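Local coordinates for PHD finger protein 14 (Danio rerio, PDB 7D86) that reads histone H3, preferring the unmodified form, through a zinc-finger region, and represses PDGFRA expression to regulate mesenchymal cell proliferation, at residues K86-D89 with W93-V96; F107-I110 with V116-T119. One frame throughout, in Å; residues are numbered along the deposited sequence.

How the contacts relate
Followed from the N terminus, the chain meets contact 1 first: strand 85-87 runs out through Asp89, turns over three residues and returns along strand 93-95, closing a short hairpin that leads into helix 96-101. Beyond that helix comes contact 2, where 116-119 turns back on 107-110 across a five-residue loop before helix 120-123. The two closures follow in series, neither nesting nor crossing, yet they lie side by side with centres about 8 Å apart. Asp89 N is probably hydrogen-bonded to Val116 O at 2.9 Å, and Lys86 CG packs on Ile110 CG2 at 3.6 Å. The hairpin of the C2HC pre-PHD finger is thus fastened to the loop following it.

Contact 1. Residues K86-D89 with W93-V96; sequences KETD and WVHV. With ZN (zinc ion), chain C.
Lys86 N donates to Val94 O over 2.9 Å, nearly straight at 169°, and Val94 N answers to Lys86 O over 3.0 Å. The two bonds make Lys86 and Val94 an antiparallel hydrogen-bonded pair. Glu87 and Trp93 make the adjoining non-hydrogen-bonded pair on the other face, where the indole lies over the Glu87 chain. Glu87 CB sits 3.9 Å from the centroid of the six-membered ring in a CH-pi contact; with CG anti to the backbone N (chi1 -163°), the extended chain brings the carboxylate over the CZ2 rim of the ring, CD 4.0 Å from Trp93 CZ2, the planes stacked 11° apart. With an alanine in place of Trp93, the Glu87 chain would probably lose the ring it lies against, and its carboxylate would be freer to turn. The motif is the beta hairpin of the C2HC pre-PHD finger, and its second strand delivers His95, whose ND1 binds zinc at 2.0 Å alongside Cys75, Cys78 and Cys98. His95 NE2 is in turn hydrogen-bonded to Asp82 O, which probably helps to fix the imidazole's rotation. On the face of Lys86 and Val94, Lys86 CG runs beside Val96 CG2 at 3.6 Å, while NZ reaches beyond the hairpin to Tyr41 O and the carboxylate of Asp65. Thr88 CG2 meets Val94 CG1 at 3.8 Å, the two side chains crossing at about a right angle.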
loop_
_atom_site.group_PDB
_atom_site.type_symbol
_atom_site.label_atom_id
_atom_site.label_comp_id
_atom_site.label_asym_id
_atom_site.label_seq_id
_atom_site.Cartn_x
_atom_site.Cartn_y
_atom_site.Cartn_z
ATOM N N LYS A 86 4.333 -3.236 -8.031
ATOM C CA LYS A 86 5.067 -4.428 -8.437
ATOM C C LYS A 86 4.238 -5.200 -9.452
ATOM O O LYS A 86 3.003 -5.162 -9.424
ATOM C CB LYS A 86 5.381 -5.360 -7.239
ATOM C CG LYS A 86 6.473 -4.882 -6.287
ATOM C CD LYS A 86 7.861 -5.210 -6.814
ATOM C CE LYS A 86 8.928 -5.031 -5.739
ATOM N NZ LYS A 86 10.305 -5.204 -6.279
ATOM N N GLU A 87 4.921 -5.939 -10.323
ATOM C CA GLU A 87 4.248 -6.713 -11.355
ATOM C C GLU A 87 3.724 -8.026 -10.784
ATOM O O GLU A 87 4.364 -8.641 -9.926
ATOM C CB GLU A 87 5.211 -6.984 -12.519
ATOM C CG GLU A 87 4.534 -7.409 -13.807
ATOM C CD GLU A 87 5.483 -7.369 -15.005
ATOM O OE1 GLU A 87 6.717 -7.402 -14.802
ATOM O OE2 GLU A 87 4.989 -7.293 -16.149
ATOM N N THR A 88 2.553 -8.454 -11.257
ATOM C CA THR A 88 2.005 -9.751 -10.869
ATOM C C THR A 88 2.512 -10.846 -11.799
ATOM O O THR A 88 3.178 -10.589 -12.804
ATOM C CB THR A 88 0.476 -9.755 -10.882
ATOM O OG1 THR A 88 0.000 -9.792 -12.236
ATOM C CG2 THR A 88 -0.072 -8.527 -10.176
ATOM N N ASP A 89 2.157 -12.093 -11.466
ATOM C CA ASP A 89 2.528 -13.233 -12.300
ATOM C C ASP A 89 1.941 -13.118 -13.699
ATOM O O ASP A 89 2.607 -13.444 -14.685
ATOM C CB ASP A 89 2.061 -14.534 -11.649
ATOM C CG ASP A 89 3.125 -15.167 -10.795
ATOM O OD1 ASP A 89 4.225 -14.587 -10.685
ATOM O OD2 ASP A 89 2.862 -16.253 -10.237
ATOM N N TRP A 93 -0.300 -5.292 -12.582
ATOM C CA TRP A 93 0.375 -4.486 -11.579
ATOM C C TRP A 93 -0.511 -4.320 -10.353
ATOM O O TRP A 93 -1.737 -4.215 -10.460
ATOM C CB TRP A 93 0.755 -3.114 -12.153
ATOM C CG TRP A 93 1.728 -3.245 -13.287
ATOM C CD1 TRP A 93 1.437 -3.435 -14.613
ATOM C CD2 TRP A 93 3.152 -3.208 -13.189
ATOM N NE1 TRP A 93 2.602 -3.516 -15.345
ATOM C CE2 TRP A 93 3.668 -3.378 -14.494
ATOM C CE3 TRP A 93 4.042 -3.038 -12.126
ATOM C CZ2 TRP A 93 5.037 -3.382 -14.757
ATOM C CZ3 TRP A 93 5.393 -3.049 -12.384
ATOM C CH2 TRP A 93 5.882 -3.217 -13.690
ATOM N N VAL A 94 0.126 -4.321 -9.185
ATOM C CA VAL A 94 -0.545 -4.030 -7.923
ATOM C C VAL A 94 0.356 -3.140 -7.074
ATOM O O VAL A 94 1.584 -3.207 -7.161
ATOM C CB VAL A 94 -0.915 -5.324 -7.152
ATOM C CG1 VAL A 94 -1.977 -6.114 -7.904
ATOM C CG2 VAL A 94 0.319 -6.178 -6.914
ATOM N N HIS A 95 -0.262 -2.312 -6.227
ATOM C CA HIS A 95 0.508 -1.593 -5.216
ATOM C C HIS A 95 1.209 -2.570 -4.283
ATOM O O HIS A 95 0.655 -3.610 -3.905
ATOM C CB HIS A 95 -0.388 -0.673 -4.374
ATOM C CG HIS A 95 -0.945 0.489 -5.118
ATOM N ND1 HIS A 95 -2.276 0.582 -5.455
ATOM C CD2 HIS A 95 -0.353 1.608 -5.603
ATOM C CE1 HIS A 95 -2.482 1.704 -6.120
ATOM N NE2 HIS A 95 -1.332 2.347 -6.220
ATOM N N VAL A 96 2.435 -2.225 -3.890
ATOM C CA VAL A 96 3.067 -2.933 -2.783
ATOM C C VAL A 96 2.160 -2.899 -1.555
ATOM O O VAL A 96 1.969 -3.914 -0.876
ATOM C CB VAL A 96 4.453 -2.334 -2.480
ATOM C CG1 VAL A 96 4.966 -2.841 -1.143
ATOM C CG2 VAL A 96 5.439 -2.651 -3.607
HETATM ZN ZN ZN C . -3.743 -0.756 -5.176
#

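Contact 2. Residues F107-I110 with V116-T119; sequences FGDI and VTLT
Asp109 OD2 approaches Thr117, stopping 3.6 Å from its backbone N and 3.7 Å from its OG1. Neither approach is a hydrogen bond; the Asp109 and Thr117 side chains cross at about a right angle in a loose polar contact. The other oxygen, OD1, forms a salt bridge with Arg114 NE in the intervening loop. That bridge probably fixes the carboxylate's rotation and moderates its charge. Asp109 CG stands beside its own backbone N, opposite the carbonyl carbon (chi1 -71°), which brings the carboxylate up to Thr117. The Thr117 hydroxyl also has a weak hydrogen bond with Asp89 OD2, putting it between two acidic side chains.

The apolar half of the contact is a single meeting of branches. Ile110 CG2 lies 4.1 Å from Val116 CG2, with the side chains side by side and pointing the same way. With CG1 between backbone N and carbonyl carbon (chi1 63°), Ile110 directs its longer arm away from Val116 and leaves the CG2 methyl to do the touching. Val116 offers its own CG2 in return.

The contact folds the loop between helix 96-101 and helix 120-123 back on itself, within the PHD-zinc-finger-like part of the PZP module. Val116 also packs on Lys86 of strand 85-87 and on Val105, while Leu118 reaches Val105 and Tyr126. Phe107 meets Phe181 edge-to-face on strand 181-183, and Thr119 caps the start of helix 120-123, where Asn122 OD1 accepts a bond from Thr119 N.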
loop_
_atom_site.group_PDB
_atom_site.type_symbol
_atom_site.label_atom_id
_atom_site.label_comp_id
_atom_site.label_asym_id
_atom_site.label_seq_id
_atom_site.Cartn_x
_atom_site.Cartn_y
_atom_site.Cartn_z
ATOM N N PHE A 107 2.784 -11.787 0.116
ATOM C CA PHE A 107 3.489 -10.528 -0.094
ATOM C C PHE A 107 4.991 -10.647 0.120
ATOM O O PHE A 107 5.738 -9.781 -0.348
ATOM C CB PHE A 107 2.919 -9.425 0.809
ATOM C CG PHE A 107 2.676 -9.852 2.231
ATOM C CD1 PHE A 107 3.722 -9.942 3.131
ATOM C CD2 PHE A 107 1.391 -10.131 2.672
ATOM C CE1 PHE A 107 3.498 -10.324 4.440
ATOM C CE2 PHE A 107 1.159 -10.512 3.981
ATOM C CZ PHE A 107 2.214 -10.610 4.867
ATOM N N GLY A 108 5.451 -11.700 0.795
ATOM C CA GLY A 108 6.876 -11.940 0.885
ATOM C C GLY A 108 7.553 -12.244 -0.435
ATOM O O GLY A 108 8.771 -12.452 -0.455
ATOM N N ASP A 109 6.795 -12.281 -1.538
ATOM C CA ASP A 109 7.386 -12.575 -2.840
ATOM C C ASP A 109 8.383 -11.498 -3.252
ATOM O O ASP A 109 9.473 -11.803 -3.749
ATOM C CB ASP A 109 6.290 -12.715 -3.893
ATOM C CG ASP A 109 5.468 -13.973 -3.719
ATOM O OD1 ASP A 109 5.945 -14.917 -3.054
ATOM O OD2 ASP A 109 4.343 -14.018 -4.258
ATOM N N ILE A 110 8.023 -10.228 -3.049
ATOM C CA ILE A 110 8.882 -9.138 -3.499
ATOM C C ILE A 110 10.190 -9.116 -2.720
ATOM O O ILE A 110 11.232 -8.730 -3.264
ATOM C CB ILE A 110 8.131 -7.799 -3.404
ATOM C CG1 ILE A 110 7.757 -7.480 -1.957
ATOM C CG2 ILE A 110 6.889 -7.830 -4.277
ATOM C CD1 ILE A 110 8.667 -6.463 -1.299
ATOM N N VAL A 116 4.259 -10.676 -7.569
ATOM C CA VAL A 116 3.072 -10.900 -6.758
ATOM C C VAL A 116 2.216 -11.966 -7.420
ATOM O O VAL A 116 1.935 -11.901 -8.623
ATOM C CB VAL A 116 2.296 -9.588 -6.581
ATOM C CG1 VAL A 116 1.084 -9.811 -5.670
ATOM C CG2 VAL A 116 3.207 -8.505 -6.028
ATOM N N THR A 117 1.801 -12.960 -6.642
ATOM C CA THR A 117 0.939 -14.031 -7.129
ATOM C C THR A 117 -0.462 -13.817 -6.576
ATOM O O THR A 117 -0.659 -13.827 -5.356
ATOM C CB THR A 117 1.460 -15.409 -6.722
ATOM O OG1 THR A 117 2.789 -15.599 -7.223
ATOM C CG2 THR A 117 0.557 -16.499 -7.287
ATOM N N LEU A 118 -1.423 -13.619 -7.471
ATOM C CA LEU A 118 -2.830 -13.534 -7.112
ATOM C C LEU A 118 -3.513 -14.858 -7.435
ATOM O O LEU A 118 -3.268 -15.457 -8.487
ATOM C CB LEU A 118 -3.514 -12.390 -7.858
ATOM C CG LEU A 118 -2.825 -11.026 -7.745
ATOM C CD1 LEU A 118 -3.641 -9.942 -8.429
ATOM C CD2 LEU A 118 -2.573 -10.669 -6.287
ATOM N N THR A 119 -4.371 -15.302 -6.529
ATOM C CA THR A 119 -5.040 -16.588 -6.630
ATOM C C THR A 119 -6.445 -16.428 -7.193
ATOM O O THR A 119 -6.981 -15.324 -7.296
ATOM C CB THR A 119 -5.113 -17.245 -5.257
ATOM O OG1 THR A 119 -5.963 -16.454 -4.420
ATOM C CG2 THR A 119 -3.729 -17.316 -4.638
#